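PDB 3HRG: DUF3822 family protein from Bacteroides thetaiotaomicron VPI-5482, which is of unknown function but adopts an actin-like ATPase fold of the kind found in sugar kinases, Hsp70 and actin. Local coordinates for residues M163-R168 with Y198-V203. Sequence-based numbering, arbitrary orientation.
Sequences MYASVR and YYLLYV
Leu200 lowers one methyl from helix 193-206 onto strand 162-167, where CD2 sits 3.7 Å from Ala165 CB and 3.9 Å from the selenium of Met163, a selenomethionine. Its first torsion sets CG of Leu200 anti to the carbonyl carbon, beside the backbone N, and the second then turns CD2 to the strand. Ala165 answers with a single methyl, which keeps the strand backbone close: Ala165 CA and Leu200 CA are 8.0 Å apart, the nearest such pair between 163-168 and 198-203.

Met163, two residues back on the same face of the strand, bridges a longer gap. Its chain runs out extended through its first two torsions and then turns at the selenium, chi3 -65°. That final bend brings Met163 CE toward the next turn of the helix, to within 3.6 Å of Val203 CG1. The selenium therefore packs against Leu200 and the terminal methyl against Val203, while Met163 SE and CE each lie 3.9 Å from Leu200 O.

The segments run nearly antiparallel, at 158°, so stepping back from Ala165 to Met163 means moving forward from Leu200 to Val203. Neighbouring strands widen the patch: Ile172 and Leu216 also touch Leu200, Ile174 and Cys176 touch Met163, and Leu184 and Phe188 receive Val203. On the opposite face of the strand, Tyr164 stacks with Phe151 of helix 144-154. The central strand of this 3-2-1-4-5 sheet is thus covered by helices on both faces, the layered arrangement of an actin-like domain.

Aliphatic carbon and selenium make up the side-chain contacts here, all buried, so at this point the helix is probably held by dispersion and exclusion of water, with fit rather than directional bonds setting the match.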
loop_
_atom_site.group_PDB
_atom_site.type_symbol
_atom_site.label_atom_id
_atom_site.label_comp_id
_atom_site.label_asym_id
_atom_site.label_seq_id
_atom_site.Cartn_x
_atom_site.Cartn_y
_atom_site.Cartn_z
HETATM N N MSE A 163 -13.577 -8.123 -3.123
HETATM C CA MSE A 163 -12.212 -8.443 -2.761
HETATM C C MSE A 163 -11.315 -7.632 -3.689
HETATM O O MSE A 163 -11.426 -7.766 -4.923
HETATM C CB MSE A 163 -11.907 -9.945 -2.973
HETATM C CG MSE A 163 -10.463 -10.274 -2.670
HETATM SE SE MSE A 163 -10.044 -12.180 -2.777
HETATM C CE MSE A 163 -11.122 -12.814 -1.347
ATOM N N TYR A 164 -10.451 -6.802 -3.119
ATOM C CA TYR A 164 -9.476 -5.992 -3.882
ATOM C C TYR A 164 -8.114 -6.589 -3.586
ATOM O O TYR A 164 -7.755 -6.716 -2.432
ATOM C CB TYR A 164 -9.498 -4.511 -3.497
ATOM C CG TYR A 164 -10.800 -3.853 -3.835
ATOM C CD1 TYR A 164 -11.005 -3.284 -5.086
ATOM C CD2 TYR A 164 -11.839 -3.812 -2.918
ATOM C CE1 TYR A 164 -12.211 -2.690 -5.423
ATOM C CE2 TYR A 164 -13.071 -3.199 -3.250
ATOM C CZ TYR A 164 -13.247 -2.669 -4.498
ATOM O OH TYR A 164 -14.434 -2.059 -4.830
ATOM N N ALA A 165 -7.391 -6.997 -4.629
ATOM C CA ALA A 165 -6.078 -7.600 -4.508
ATOM C C ALA A 165 -5.054 -6.744 -5.234
ATOM O O ALA A 165 -5.213 -6.474 -6.443
ATOM C CB ALA A 165 -6.105 -9.023 -5.095
ATOM N N SER A 166 -4.036 -6.297 -4.493
ATOM C CA SER A 166 -2.948 -5.492 -5.009
ATOM C C SER A 166 -1.764 -6.454 -5.103
ATOM O O SER A 166 -1.194 -6.897 -4.090
ATOM C CB SER A 166 -2.630 -4.341 -4.096
ATOM O OG SER A 166 -1.573 -3.584 -4.615
ATOM N N VAL A 167 -1.394 -6.774 -6.322
ATOM C CA VAL A 167 -0.344 -7.735 -6.571
ATOM C C VAL A 167 1.023 -7.047 -6.662
ATOM O O VAL A 167 1.191 -6.077 -7.408
ATOM C CB VAL A 167 -0.650 -8.485 -7.864
ATOM C CG1 VAL A 167 0.446 -9.504 -8.161
ATOM C CG2 VAL A 167 -2.027 -9.140 -7.767
ATOM N N ARG A 168 1.974 -7.515 -5.865
ATOM C CA ARG A 168 3.343 -7.023 -5.887
ATOM C C ARG A 168 4.216 -8.190 -6.341
ATOM O O ARG A 168 3.729 -9.303 -6.472
ATOM C CB ARG A 168 3.769 -6.426 -4.536
ATOM C CG ARG A 168 2.906 -5.205 -4.189
ATOM C CD ARG A 168 3.276 -4.502 -2.891
ATOM N NE ARG A 168 2.987 -5.284 -1.678
ATOM C CZ ARG A 168 3.868 -5.990 -0.973
ATOM N NH1 ARG A 168 5.156 -6.055 -1.312
ATOM N NH2 ARG A 168 3.451 -6.646 0.108
ATOM N N TYR A 198 -3.825 -19.500 -5.010
ATOM C CA TYR A 198 -4.019 -20.225 -3.769
ATOM C C TYR A 198 -4.518 -19.329 -2.655
ATOM O O TYR A 198 -5.528 -19.644 -1.987
ATOM C CB TYR A 198 -2.722 -20.902 -3.393
ATOM C CG TYR A 198 -2.764 -21.692 -2.106
ATOM C CD1 TYR A 198 -3.222 -22.993 -2.081
ATOM C CD2 TYR A 198 -2.292 -21.136 -0.927
ATOM C CE1 TYR A 198 -3.208 -23.736 -0.910
ATOM C CE2 TYR A 198 -2.266 -21.866 0.260
ATOM C CZ TYR A 198 -2.739 -23.164 0.263
ATOM O OH TYR A 198 -2.681 -23.891 1.434
ATOM N N TYR A 199 -3.862 -18.188 -2.467
ATOM C CA TYR A 199 -4.281 -17.284 -1.381
ATOM C C TYR A 199 -5.577 -16.545 -1.668
ATOM O O TYR A 199 -6.367 -16.337 -0.762
ATOM C CB TYR A 199 -3.137 -16.339 -0.958
ATOM C CG TYR A 199 -2.010 -17.075 -0.273
ATOM C CD1 TYR A 199 -2.176 -17.616 1.014
ATOM C CD2 TYR A 199 -0.773 -17.226 -0.882
ATOM C CE1 TYR A 199 -1.161 -18.328 1.630
ATOM C CE2 TYR A 199 0.250 -17.892 -0.274
ATOM C CZ TYR A 199 0.057 -18.458 0.984
ATOM O OH TYR A 199 1.089 -19.116 1.571
ATOM N N LEU A 200 -5.823 -16.186 -2.916
ATOM C CA LEU A 200 -7.049 -15.492 -3.304
ATOM C C LEU A 200 -8.235 -16.399 -3.034
ATOM O O LEU A 200 -9.202 -15.980 -2.420
ATOM C CB LEU A 200 -7.014 -15.095 -4.767
ATOM C CG LEU A 200 -6.101 -13.921 -5.116
ATOM C CD1 LEU A 200 -5.850 -13.858 -6.608
ATOM C CD2 LEU A 200 -6.683 -12.613 -4.609
ATOM N N LEU A 201 -8.117 -17.676 -3.430
ATOM C CA LEU A 201 -9.190 -18.632 -3.204
ATOM C C LEU A 201 -9.352 -19.020 -1.743
ATOM O O LEU A 201 -10.480 -19.333 -1.299
ATOM C CB LEU A 201 -9.018 -19.876 -4.090
ATOM C CG LEU A 201 -9.060 -19.595 -5.619
ATOM C CD1 LEU A 201 -8.816 -20.891 -6.478
ATOM C CD2 LEU A 201 -10.362 -18.916 -6.026
ATOM N N TYR A 202 -8.244 -19.062 -1.010
ATOM C CA TYR A 202 -8.291 -19.363 0.416
ATOM C C TYR A 202 -9.138 -18.290 1.120
ATOM O O TYR A 202 -10.035 -18.604 1.890
ATOM C CB TYR A 202 -6.895 -19.384 1.051
ATOM C CG TYR A 202 -6.972 -19.689 2.510
ATOM C CD1 TYR A 202 -6.991 -20.986 2.946
ATOM C CD2 TYR A 202 -7.072 -18.673 3.455
ATOM C CE1 TYR A 202 -7.117 -21.283 4.265
ATOM C CE2 TYR A 202 -7.208 -18.971 4.804
ATOM C CZ TYR A 202 -7.222 -20.278 5.188
ATOM O OH TYR A 202 -7.333 -20.637 6.510
ATOM N N VAL A 203 -8.811 -17.035 0.881
ATOM C CA VAL A 203 -9.547 -15.945 1.520
ATOM C C VAL A 203 -11.014 -15.915 1.055
ATOM O O VAL A 203 -11.904 -15.641 1.823
ATOM C CB VAL A 203 -8.877 -14.581 1.299
ATOM C CG1 VAL A 203 -9.744 -13.446 1.892
ATOM C CG2 VAL A 203 -7.423 -14.582 1.901
#